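Local coordinates for protein bowman-Birk type bran trypsin inhibitor (Oryza sativa, PDB 2QN5) that probably inhibits trypsin-like serine proteases, this chain being a two-repeat part of a longer Bowman-Birk inhibitor, at residues Met1-Trp5 against Cys54-Trp59. Numbering follows the deposited sequence.
Sequences MERPW and CEDIYW
Y58 spreads one face of its ring beneath R3, whose CG stands 4.1 Å from the ring centroid and 8° off the normal, a CH-pi contact. With chi1 at 169° the tyrosine CG is trans to the amide nitrogen, which swings the phenol out toward the N-terminal segment. The R3 chain bends at chi3 and lays one face of the guanidinium over CZ, at the hydroxyl end of the phenol, the planes 35° apart; a long aliphatic stem ending in a flat cation suits such a cover. M1 slides past the ring in the opposite sense, CG at 3.9 Å from Y58 CD1, and its flexible thioether follows the strand backbone, with CE 3.5 Å from I57 O. Were Y58 an alanine, the R3 stem would probably lose the face it lies on and M1 CG its aromatic neighbour, leaving the arginine chain freer to turn. The rigid P4 ring lays CD 3.8 Å from Y58 CB and sets CG against D56 CB. The W5 side chain crosses that of Y58 at about a right angle, CH2 meeting CB; its broad indole also puts CZ3 3.6 Å from D56 O and, along the same benzo edge, CE3 toward the sulfur of C54, which is disulfide-bonded to C38. W59 extends away to P18 of the trypsin-reactive bond inferred from relatives. Packing thus seats an irregular N-terminal segment on strand 54-59, an outer strand of the three-stranded antiparallel sheet in the small disulfide-rich Bowman-Birk fold.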
ATOM      1  N   MET A   1      12.593   0.836  10.383  1.00 52.21           N
ATOM      2  CA  MET A   1      12.735   1.980  11.320  1.00 51.97           C
ATOM      3  C   MET A   1      12.629   1.497  12.754  1.00 52.26           C
ATOM      4  O   MET A   1      12.815   0.316  13.030  1.00 52.30           O
ATOM      5  CB  MET A   1      11.659   3.034  11.043  1.00 51.98           C
ATOM      6  CG  MET A   1      10.230   2.520  11.127  1.00 52.86           C
ATOM      7  SD  MET A   1       9.004   3.848  10.921  1.00 52.62           S
ATOM      8  CE  MET A   1       8.724   4.345  12.636  1.00 52.58           C
ATOM      9  N   GLU A   2      12.336   2.420  13.662  1.00 51.97           N
ATOM     10  CA  GLU A   2      12.217   2.100  15.077  1.00 51.15           C
ATOM     11  C   GLU A   2      10.794   1.888  15.567  1.00 50.99           C
ATOM     12  O   GLU A   2      10.004   2.839  15.701  1.00 49.48           O
ATOM     13  CB  GLU A   2      12.888   3.184  15.932  1.00 51.24           C
ATOM     14  CG  GLU A   2      14.353   2.904  16.230  1.00 50.30           C
ATOM     15  CD  GLU A   2      14.582   1.485  16.777  1.00 50.37           C
ATOM     16  OE1 GLU A   2      15.739   1.174  17.179  1.00 48.73           O
ATOM     17  OE2 GLU A   2      13.605   0.681  16.804  1.00 51.72           O
ATOM     18  N   ARG A   3      10.488   0.624  15.844  1.00 49.66           N
ATOM     19  CA  ARG A   3       9.180   0.208  16.336  1.00 50.28           C
ATOM     20  C   ARG A   3       8.908   1.020  17.606  1.00 51.25           C
ATOM     21  O   ARG A   3       9.572   0.825  18.619  1.00 50.48           O
ATOM     22  CB  ARG A   3       9.241  -1.283  16.648  1.00 49.42           C
ATOM     23  CG  ARG A   3       7.922  -2.016  16.682  1.00 48.59           C
ATOM     24  CD  ARG A   3       8.097  -3.368  17.395  1.00 49.39           C
ATOM     25  NE  ARG A   3       8.409  -4.515  16.537  1.00 48.86           N
ATOM     26  CZ  ARG A   3       9.430  -4.596  15.685  1.00 49.39           C
ATOM     27  NH1 ARG A   3       9.610  -5.702  14.971  1.00 49.73           N
ATOM     28  NH2 ARG A   3      10.264  -3.578  15.526  1.00 49.48           N
ATOM     29  N   PRO A   4       7.937   1.951  17.562  1.00 53.07           N
ATOM     30  CA  PRO A   4       7.590   2.793  18.714  1.00 53.91           C
ATOM     31  C   PRO A   4       6.919   2.097  19.888  1.00 54.68           C
ATOM     32  O   PRO A   4       6.187   2.733  20.638  1.00 54.79           O
ATOM     33  CB  PRO A   4       6.685   3.865  18.102  1.00 54.00           C
ATOM     34  CG  PRO A   4       5.962   3.097  17.044  1.00 52.95           C
ATOM     35  CD  PRO A   4       7.102   2.308  16.400  1.00 52.72           C
ATOM     36  N   TRP A   5       7.162   0.800  20.044  1.00 55.73           N
ATOM     37  CA  TRP A   5       6.580   0.035  21.142  1.00 56.35           C
ATOM     38  C   TRP A   5       7.175  -1.364  21.199  1.00 57.17           C
ATOM     39  O   TRP A   5       7.525  -1.943  20.175  1.00 58.49           O
ATOM     40  CB  TRP A   5       5.069  -0.059  20.981  1.00 56.69           C
ATOM     41  CG  TRP A   5       4.655  -0.720  19.723  1.00 58.23           C
ATOM     42  CD1 TRP A   5       4.797  -2.037  19.399  1.00 58.52           C
ATOM     43  CD2 TRP A   5       3.994  -0.103  18.614  1.00 58.95           C
ATOM     44  NE1 TRP A   5       4.259  -2.282  18.156  1.00 60.11           N
ATOM     45  CE2 TRP A   5       3.758  -1.111  17.653  1.00 59.33           C
ATOM     46  CE3 TRP A   5       3.574   1.207  18.341  1.00 59.07           C
ATOM     47  CZ2 TRP A   5       3.119  -0.853  16.439  1.00 59.92           C
ATOM     48  CZ3 TRP A   5       2.938   1.467  17.135  1.00 60.26           C
ATOM     49  CH2 TRP A   5       2.715   0.438  16.196  1.00 60.11           C
ATOM     50  N   CYS A  54      -0.851   5.464  21.300  1.00 75.25           N
ATOM     51  CA  CYS A  54       0.340   6.093  20.742  1.00 72.63           C
ATOM     52  C   CYS A  54       0.210   6.242  19.241  1.00 72.64           C
ATOM     53  O   CYS A  54       0.360   5.277  18.489  1.00 72.72           O
ATOM     54  CB  CYS A  54       1.569   5.259  21.069  1.00 71.66           C
ATOM     55  SG  CYS A  54       2.914   5.364  19.855  1.00 69.17           S
ATOM     56  N   GLU A  55      -0.069   7.464  18.805  1.00 71.72           N
ATOM     57  CA  GLU A  55      -0.234   7.731  17.389  1.00 70.27           C
ATOM     58  C   GLU A  55       1.093   7.930  16.670  1.00 67.58           C
ATOM     59  O   GLU A  55       1.486   9.041  16.310  1.00 68.07           O
ATOM     60  CB  GLU A  55      -1.155   8.940  17.181  1.00 71.47           C
ATOM     61  CG  GLU A  55      -0.775  10.173  17.959  1.00 72.65           C
ATOM     62  CD  GLU A  55      -1.710  11.312  17.673  1.00 74.35           C
ATOM     63  OE1 GLU A  55      -2.938  11.088  17.721  1.00 75.65           O
ATOM     64  OE2 GLU A  55      -1.226  12.428  17.404  1.00 74.55           O
ATOM     65  N   ASP A  56       1.778   6.819  16.475  1.00 63.95           N
ATOM     66  CA  ASP A  56       3.040   6.797  15.777  1.00 60.55           C
ATOM     67  C   ASP A  56       2.863   5.578  14.872  1.00 57.56           C
ATOM     68  O   ASP A  56       2.416   4.514  15.325  1.00 56.55           O
ATOM     69  CB  ASP A  56       4.183   6.589  16.770  1.00 61.05           C
ATOM     70  CG  ASP A  56       5.339   7.533  16.538  1.00 61.52           C
ATOM     71  OD1 ASP A  56       5.935   7.499  15.443  1.00 63.75           O
ATOM     72  OD2 ASP A  56       5.658   8.315  17.454  1.00 62.82           O
ATOM     73  N   ILE A  57       3.164   5.730  13.588  1.00 54.24           N
ATOM     74  CA  ILE A  57       3.005   4.607  12.681  1.00 50.60           C
ATOM     75  C   ILE A  57       4.330   3.956  12.383  1.00 49.28           C
ATOM     76  O   ILE A  57       5.276   4.625  11.962  1.00 49.67           O
ATOM     77  CB  ILE A  57       2.383   5.012  11.335  1.00 48.31           C
ATOM     78  CG1 ILE A  57       1.025   5.672  11.558  1.00 48.91           C
ATOM     79  CG2 ILE A  57       2.206   3.768  10.467  1.00 49.16           C
ATOM     80  CD1 ILE A  57       0.407   6.250  10.298  1.00 60.41           C
ATOM     81  N   TYR A  58       4.385   2.647  12.625  1.00 46.69           N
ATOM     82  CA  TYR A  58       5.568   1.843  12.358  1.00 44.63           C
ATOM     83  C   TYR A  58       5.349   1.305  10.960  1.00 46.33           C
ATOM     84  O   TYR A  58       4.232   0.921  10.613  1.00 46.52           O
ATOM     85  CB  TYR A  58       5.660   0.672  13.323  1.00 40.60           C
ATOM     86  CG  TYR A  58       6.706  -0.337  12.957  1.00 37.09           C
ATOM     87  CD1 TYR A  58       8.054  -0.030  13.025  1.00 36.98           C
ATOM     88  CD2 TYR A  58       6.347  -1.609  12.557  1.00 36.43           C
ATOM     89  CE1 TYR A  58       9.022  -0.976  12.702  1.00 37.17           C
ATOM     90  CE2 TYR A  58       7.302  -2.561  12.231  1.00 37.53           C
ATOM     91  CZ  TYR A  58       8.629  -2.239  12.306  1.00 38.18           C
ATOM     92  OH  TYR A  58       9.562  -3.179  11.966  1.00 39.20           O
ATOM     93  N   TRP A  59       6.412   1.289  10.166  1.00 45.95           N
ATOM     94  CA  TRP A  59       6.350   0.805   8.801  1.00 45.82           C
ATOM     95  C   TRP A  59       7.348  -0.330   8.707  1.00 46.68           C
ATOM     96  O   TRP A  59       8.546  -0.088   8.660  1.00 48.32           O
ATOM     97  CB  TRP A  59       6.743   1.933   7.867  1.00 46.71           C
ATOM     98  CG  TRP A  59       6.684   1.624   6.411  1.00 47.66           C
ATOM     99  CD1 TRP A  59       6.536   0.398   5.821  1.00 48.20           C
ATOM    100  CD2 TRP A  59       6.824   2.571   5.342  1.00 48.84           C
ATOM    101  NE1 TRP A  59       6.577   0.527   4.447  1.00 48.82           N
ATOM    102  CE2 TRP A  59       6.753   1.852   4.131  1.00 48.86           C
ATOM    103  CE3 TRP A  59       7.003   3.960   5.293  1.00 48.19           C
ATOM    104  CZ2 TRP A  59       6.856   2.480   2.889  1.00 47.57           C
ATOM    105  CZ3 TRP A  59       7.104   4.575   4.065  1.00 46.70           C
ATOM    106  CH2 TRP A  59       7.032   3.840   2.880  1.00 46.02           C
TER